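Local coordinates for protein KDGF (Halomonas sp., PDB 5FQ0) that probably converts 4,5-unsaturated monouronates, released from pectin or alginate, to linear ketonised forms, as a small metal-binding cupin, at residues Pro47-Gln61 / Leu75-His89. Sequence-based numbering, arbitrary orientation.
Sequences PHQHERHDQIGYVVQ and LSPGDAFVAPHHTMH. With NI (nickel (II) ion), chain H.
The H89 ring carries H48 ND1 over one face, near the rim, and H50 CD2 at its edge; H89 ND1 donates a hydrogen bond to T87 O (2.9 Å) in the ring plane, which helps fix the ring's rotation. H48 ND1 itself bonds T46 O. This is the metal site of a cupin beta-barrel: nickel lies 2.1 Å from H50 NE2 and H89 NE2, 2.2 Å from H48 NE2 and Q55 OE1, and two further ligand atoms complete the shell. The Q55 chain runs extended, CG opposite the backbone N (chi1 -173°), its amide nearly perpendicular to the H89 ring (88°); its NE2 binds a citrate, probably from crystallisation. G57 N sits 3.8 Å above the centre of the F81 ring, a place glycine, lacking a side chain, leaves to the ring. Q55 and F81 rise from the antiparallel pair 54-61/80-83, H48 and H89 from a second ladder; A80, F81 and V82 continue the sheet into a neighbouring subunit. On the other face, I56 CG1 packs on V82 CG2. E51 CA makes a CH-pi contact over one face of the H86 ring, toward its rim. D54 OD1 takes H85 N on its anti lone pair; OD2 bonds a polar side chain of the neighbouring subunit. A water bridges Y58 OH and G78 O, donating to G78 O at 2.6 Å.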
loop_
_atom_site.group_PDB
_atom_site.type_symbol
_atom_site.label_atom_id
_atom_site.label_comp_id
_atom_site.label_asym_id
_atom_site.label_seq_id
_atom_site.Cartn_x
_atom_site.Cartn_y
_atom_site.Cartn_z
ATOM N N PRO B 47 17.568 -10.438 4.856
ATOM C CA PRO B 47 17.774 -9.797 3.554
ATOM C C PRO B 47 17.666 -10.798 2.422
ATOM O O PRO B 47 18.172 -11.904 2.534
ATOM C CB PRO B 47 19.200 -9.206 3.665
ATOM C CG PRO B 47 19.441 -9.085 5.155
ATOM C CD PRO B 47 18.774 -10.328 5.706
ATOM N N HIS B 48 16.974 -10.404 1.353
ATOM C CA HIS B 48 16.701 -11.272 0.219
ATOM C C HIS B 48 16.407 -10.335 -0.972
ATOM O O HIS B 48 16.285 -9.107 -0.815
ATOM C CB HIS B 48 15.492 -12.163 0.533
ATOM C CG HIS B 48 14.233 -11.371 0.732
ATOM N ND1 HIS B 48 13.993 -10.643 1.877
ATOM C CD2 HIS B 48 13.209 -11.091 -0.111
ATOM C CE1 HIS B 48 12.839 -10.011 1.762
ATOM N NE2 HIS B 48 12.350 -10.256 0.563
ATOM N N GLN B 49 16.312 -10.929 -2.152
ATOM C CA GLN B 49 16.053 -10.242 -3.423
ATOM C C GLN B 49 14.925 -10.995 -4.052
ATOM O O GLN B 49 14.802 -12.206 -3.828
ATOM C CB GLN B 49 17.199 -10.491 -4.400
ATOM C CG GLN B 49 18.437 -9.670 -4.218
ATOM C CD GLN B 49 19.318 -9.706 -5.452
ATOM O OE1 GLN B 49 19.112 -10.532 -6.341
ATOM N NE2 GLN B 49 20.284 -8.783 -5.526
ATOM N N HIS B 50 14.131 -10.321 -4.875
ATOM C CA HIS B 50 13.229 -11.042 -5.747
ATOM C C HIS B 50 13.715 -10.979 -7.188
ATOM O O HIS B 50 13.957 -9.900 -7.708
ATOM C CB HIS B 50 11.802 -10.518 -5.598
ATOM C CG HIS B 50 11.367 -10.454 -4.173
ATOM N ND1 HIS B 50 11.105 -11.586 -3.430
ATOM C CD2 HIS B 50 11.218 -9.401 -3.333
ATOM C CE1 HIS B 50 10.780 -11.228 -2.199
ATOM N NE2 HIS B 50 10.831 -9.906 -2.121
ATOM N N GLU B 51 13.867 -12.145 -7.805
ATOM C CA GLU B 51 14.225 -12.245 -9.229
ATOM C C GLU B 51 13.156 -11.576 -10.105
ATOM O O GLU B 51 13.477 -10.897 -11.081
ATOM C CB GLU B 51 14.388 -13.729 -9.599
ATOM C CG GLU B 51 14.391 -14.062 -11.087
ATOM C CD GLU B 51 15.769 -13.897 -11.695
ATOM O OE1 GLU B 51 16.662 -14.678 -11.298
ATOM O OE2 GLU B 51 15.971 -12.992 -12.549
ATOM N N ARG B 52 11.882 -11.759 -9.750
ATOM C CA ARG B 52 10.781 -11.400 -10.656
ATOM C C ARG B 52 9.799 -10.341 -10.164
ATOM O O ARG B 52 8.877 -9.979 -10.914
ATOM C CB ARG B 52 9.944 -12.651 -11.025
ATOM C CG ARG B 52 10.661 -13.736 -11.821
ATOM C CD ARG B 52 11.309 -13.201 -13.104
ATOM N NE ARG B 52 10.327 -12.617 -14.013
ATOM C CZ ARG B 52 10.543 -12.308 -15.300
ATOM N NH1 ARG B 52 11.719 -12.529 -15.876
ATOM N NH2 ARG B 52 9.566 -11.748 -16.016
ATOM N N HIS B 53 9.906 -9.904 -8.908
ATOM C CA HIS B 53 8.875 -8.993 -8.355
ATOM C C HIS B 53 9.453 -7.660 -7.874
ATOM O O HIS B 53 10.481 -7.642 -7.159
ATOM C CB HIS B 53 8.156 -9.684 -7.178
ATOM C CG HIS B 53 7.463 -10.958 -7.544
ATOM N ND1 HIS B 53 8.106 -12.179 -7.596
ATOM C CD2 HIS B 53 6.162 -11.203 -7.836
ATOM C CE1 HIS B 53 7.237 -13.119 -7.911
ATOM N NE2 HIS B 53 6.048 -12.554 -8.060
ATOM N N ASP B 54 8.808 -6.549 -8.238
ATOM C CA ASP B 54 9.109 -5.265 -7.589
ATOM C C ASP B 54 8.336 -5.275 -6.265
ATOM O O ASP B 54 7.292 -5.924 -6.160
ATOM C CB ASP B 54 8.638 -4.052 -8.422
ATOM C CG ASP B 54 9.370 -3.911 -9.761
ATOM O OD1 ASP B 54 10.567 -4.290 -9.842
ATOM O OD2 ASP B 54 8.782 -3.342 -10.706
ATOM N N GLN B 55 8.867 -4.588 -5.260
ATOM C CA GLN B 55 8.269 -4.536 -3.941
ATOM C C GLN B 55 8.292 -3.108 -3.417
ATOM O O GLN B 55 9.301 -2.389 -3.560
ATOM C CB GLN B 55 8.979 -5.444 -2.950
ATOM C CG GLN B 55 8.215 -5.482 -1.615
ATOM C CD GLN B 55 8.862 -6.396 -0.629
ATOM O OE1 GLN B 55 9.531 -7.333 -1.032
ATOM N NE2 GLN B 55 8.674 -6.139 0.687
ATOM N N ILE B 56 7.169 -2.683 -2.835
ATOM C CA ILE B 56 7.151 -1.496 -1.989
ATOM C C ILE B 56 6.708 -1.928 -0.596
ATOM O O ILE B 56 5.745 -2.706 -0.456
ATOM C CB ILE B 56 6.236 -0.367 -2.574
ATOM C CG1 ILE B 56 6.878 0.235 -3.849
ATOM C CG2 ILE B 56 6.010 0.768 -1.547
ATOM C CD1 ILE B 56 5.959 1.129 -4.639
ATOM N N GLY B 57 7.389 -1.434 0.439
ATOM C CA GLY B 57 6.917 -1.608 1.824
ATOM C C GLY B 57 6.465 -0.274 2.392
ATOM O O GLY B 57 7.249 0.682 2.523
ATOM N N TYR B 58 5.178 -0.161 2.678
ATOM C CA TYR B 58 4.644 1.054 3.246
ATOM C C TYR B 58 4.318 0.824 4.737
ATOM O O TYR B 58 3.533 -0.093 5.073
ATOM C CB TYR B 58 3.387 1.444 2.478
ATOM C CG TYR B 58 2.804 2.754 2.972
ATOM C CD1 TYR B 58 1.886 2.781 4.035
ATOM C CD2 TYR B 58 3.184 3.955 2.398
ATOM C CE1 TYR B 58 1.360 3.977 4.493
ATOM C CE2 TYR B 58 2.644 5.147 2.823
ATOM C CZ TYR B 58 1.749 5.149 3.873
ATOM O OH TYR B 58 1.249 6.341 4.314
ATOM N N VAL B 59 4.921 1.630 5.618
ATOM C CA VAL B 59 4.823 1.438 7.065
ATOM C C VAL B 59 3.548 2.106 7.568
ATOM O O VAL B 59 3.298 3.331 7.376
ATOM C CB VAL B 59 6.056 1.961 7.860
ATOM C CG1 VAL B 59 5.853 1.744 9.369
ATOM C CG2 VAL B 59 7.345 1.290 7.349
ATOM N N VAL B 60 2.726 1.306 8.222
ATOM C CA VAL B 60 1.486 1.893 8.764
ATOM C C VAL B 60 1.393 1.942 10.296
ATOM O O VAL B 60 0.610 2.726 10.815
ATOM C CB VAL B 60 0.207 1.291 8.174
ATOM C CG1 VAL B 60 0.253 1.209 6.654
ATOM C CG2 VAL B 60 -0.140 -0.043 8.785
ATOM N N GLN B 61 2.175 1.129 11.000
ATOM C CA GLN B 61 2.164 1.107 12.481
ATOM C C GLN B 61 3.525 0.617 13.002
ATOM O O GLN B 61 4.175 -0.219 12.361
ATOM C CB GLN B 61 1.003 0.227 13.017
ATOM C CG GLN B 61 0.778 0.278 14.530
ATOM C CD GLN B 61 -0.479 -0.502 14.939
ATOM O OE1 GLN B 61 -1.583 0.031 14.855
ATOM N NE2 GLN B 61 -0.317 -1.778 15.330
ATOM N N LEU B 75 12.257 3.561 9.701
ATOM C CA LEU B 75 11.015 4.000 9.023
ATOM C C LEU B 75 9.852 3.903 9.994
ATOM O O LEU B 75 9.684 2.884 10.674
ATOM C CB LEU B 75 10.726 3.130 7.785
ATOM C CG LEU B 75 11.775 3.096 6.660
ATOM C CD1 LEU B 75 11.200 2.350 5.474
ATOM C CD2 LEU B 75 12.250 4.481 6.201
ATOM N N SER B 76 9.067 4.971 10.081
ATOM C CA SER B 76 7.895 4.976 10.966
ATOM C C SER B 76 6.612 5.121 10.093
ATOM O O SER B 76 6.742 5.169 8.859
ATOM C CB SER B 76 8.075 6.094 11.983
ATOM O OG SER B 76 8.194 7.307 11.280
ATOM N N PRO B 77 5.389 5.133 10.711
ATOM C CA PRO B 77 4.120 5.176 9.959
ATOM C C PRO B 77 4.103 6.256 8.921
ATOM O O PRO B 77 4.369 7.402 9.238
ATOM C CB PRO B 77 3.089 5.504 11.053
ATOM C CG PRO B 77 3.636 4.762 12.236
ATOM C CD PRO B 77 5.117 5.116 12.170
ATOM N N GLY B 78 3.802 5.905 7.672
ATOM C CA GLY B 78 3.803 6.928 6.634
ATOM C C GLY B 78 5.048 6.879 5.762
ATOM O O GLY B 78 5.006 7.344 4.623
ATOM N N ASP B 79 6.141 6.301 6.270
ATOM C CA ASP B 79 7.356 6.152 5.466
ATOM C C ASP B 79 7.326 4.895 4.638
ATOM O O ASP B 79 6.551 3.964 4.940
ATOM C CB ASP B 79 8.637 6.131 6.334
ATOM C CG ASP B 79 8.816 7.389 7.198
ATOM O OD1 ASP B 79 8.356 8.503 6.857
ATOM O OD2 ASP B 79 9.457 7.238 8.252
ATOM N N ALA B 80 8.180 4.822 3.612
ATOM C CA ALA B 80 8.204 3.626 2.754
ATOM C C ALA B 80 9.585 3.297 2.167
ATOM O O ALA B 80 10.478 4.144 2.152
ATOM C CB ALA B 80 7.168 3.762 1.635
ATOM N N PHE B 81 9.769 2.077 1.687
ATOM C CA PHE B 81 10.898 1.785 0.771
ATOM C C PHE B 81 10.382 1.190 -0.536
ATOM O O PHE B 81 9.305 0.562 -0.542
ATOM C CB PHE B 81 11.929 0.830 1.399
ATOM C CG PHE B 81 11.444 -0.584 1.573
ATOM C CD1 PHE B 81 10.694 -0.953 2.698
ATOM C CD2 PHE B 81 11.757 -1.558 0.633
ATOM C CE1 PHE B 81 10.259 -2.246 2.865
ATOM C CE2 PHE B 81 11.334 -2.876 0.797
ATOM C CZ PHE B 81 10.579 -3.227 1.909
ATOM N N VAL B 82 11.162 1.346 -1.617
ATOM C CA VAL B 82 10.905 0.643 -2.872
ATOM C C VAL B 82 12.125 -0.203 -3.180
ATOM O O VAL B 82 13.221 0.329 -3.163
ATOM C CB VAL B 82 10.443 1.586 -4.042
ATOM C CG1 VAL B 82 11.398 2.770 -4.260
ATOM C CG2 VAL B 82 10.187 0.822 -5.356
ATOM N N ALA B 83 11.915 -1.516 -3.403
ATOM C CA ALA B 83 12.933 -2.434 -3.897
ATOM C C ALA B 83 12.598 -3.048 -5.260
ATOM O O ALA B 83 11.894 -4.082 -5.317
ATOM C CB ALA B 83 13.177 -3.564 -2.886
ATOM N N PRO B 84 13.141 -2.471 -6.351
ATOM C CA PRO B 84 12.884 -3.073 -7.680
ATOM C C PRO B 84 13.388 -4.526 -7.668
ATOM O O PRO B 84 14.219 -4.869 -6.816
ATOM C CB PRO B 84 13.724 -2.210 -8.655
ATOM C CG PRO B 84 14.118 -0.966 -7.892
ATOM C CD PRO B 84 14.022 -1.280 -6.405
ATOM N N HIS B 85 12.920 -5.375 -8.576
ATOM C CA HIS B 85 13.418 -6.747 -8.594
ATOM C C HIS B 85 14.959 -6.760 -8.679
ATOM O O HIS B 85 15.571 -5.799 -9.188
ATOM C CB HIS B 85 12.722 -7.637 -9.665
ATOM C CG HIS B 85 12.764 -7.102 -11.075
ATOM N ND1 HIS B 85 13.934 -6.981 -11.801
ATOM C CD2 HIS B 85 11.765 -6.724 -11.914
ATOM C CE1 HIS B 85 13.656 -6.543 -13.018
ATOM N NE2 HIS B 85 12.349 -6.361 -13.110
ATOM N N HIS B 86 15.579 -7.807 -8.125
ATOM C CA HIS B 86 17.045 -7.852 -7.963
ATOM C C HIS B 86 17.664 -6.848 -6.970
ATOM O O HIS B 86 18.862 -6.549 -7.086
ATOM C CB HIS B 86 17.766 -7.725 -9.334
ATOM C CG HIS B 86 17.495 -8.871 -10.239
ATOM N ND1 HIS B 86 16.366 -8.939 -11.027
ATOM C CD2 HIS B 86 18.166 -10.034 -10.428
ATOM C CE1 HIS B 86 16.375 -10.078 -11.697
ATOM N NE2 HIS B 86 17.446 -10.767 -11.338
ATOM N N THR B 87 16.869 -6.301 -6.043
ATOM C CA THR B 87 17.391 -5.367 -5.020
ATOM C C THR B 87 17.258 -6.069 -3.653
ATOM O O THR B 87 16.176 -6.558 -3.277
ATOM C CB THR B 87 16.702 -3.970 -5.027
ATOM O OG1 THR B 87 16.754 -3.407 -6.334
ATOM C CG2 THR B 87 17.381 -2.961 -4.081
ATOM N N MET B 88 18.382 -6.165 -2.950
ATOM C CA MET B 88 18.433 -6.754 -1.625
ATOM C C MET B 88 17.747 -5.865 -0.620
ATOM O O MET B 88 18.004 -4.661 -0.557
ATOM C CB MET B 88 19.896 -6.936 -1.178
ATOM C CG MET B 88 20.620 -8.084 -1.877
ATOM S SD MET B 88 19.958 -9.708 -1.451
ATOM C CE MET B 88 20.054 -9.548 0.321
ATOM N N HIS B 89 16.900 -6.460 0.200
ATOM C CA HIS B 89 16.195 -5.693 1.201
ATOM C C HIS B 89 15.870 -6.641 2.345
ATOM O O HIS B 89 15.784 -7.867 2.157
ATOM C CB HIS B 89 14.917 -5.043 0.606
ATOM C CG HIS B 89 13.941 -6.028 0.030
ATOM N ND1 HIS B 89 14.152 -6.675 -1.176
ATOM C CD2 HIS B 89 12.769 -6.497 0.509
ATOM C CE1 HIS B 89 13.155 -7.510 -1.403
ATOM N NE2 HIS B 89 12.280 -7.392 -0.416
HETATM NI NI NI H . 10.841 -8.916 -0.288
HETATM O O HOH W 1 14.391 -7.597 -4.961
HETATM O O HOH W 2 11.843 -6.703 -5.074
HETATM O O HOH W 3 2.913 8.477 3.509
#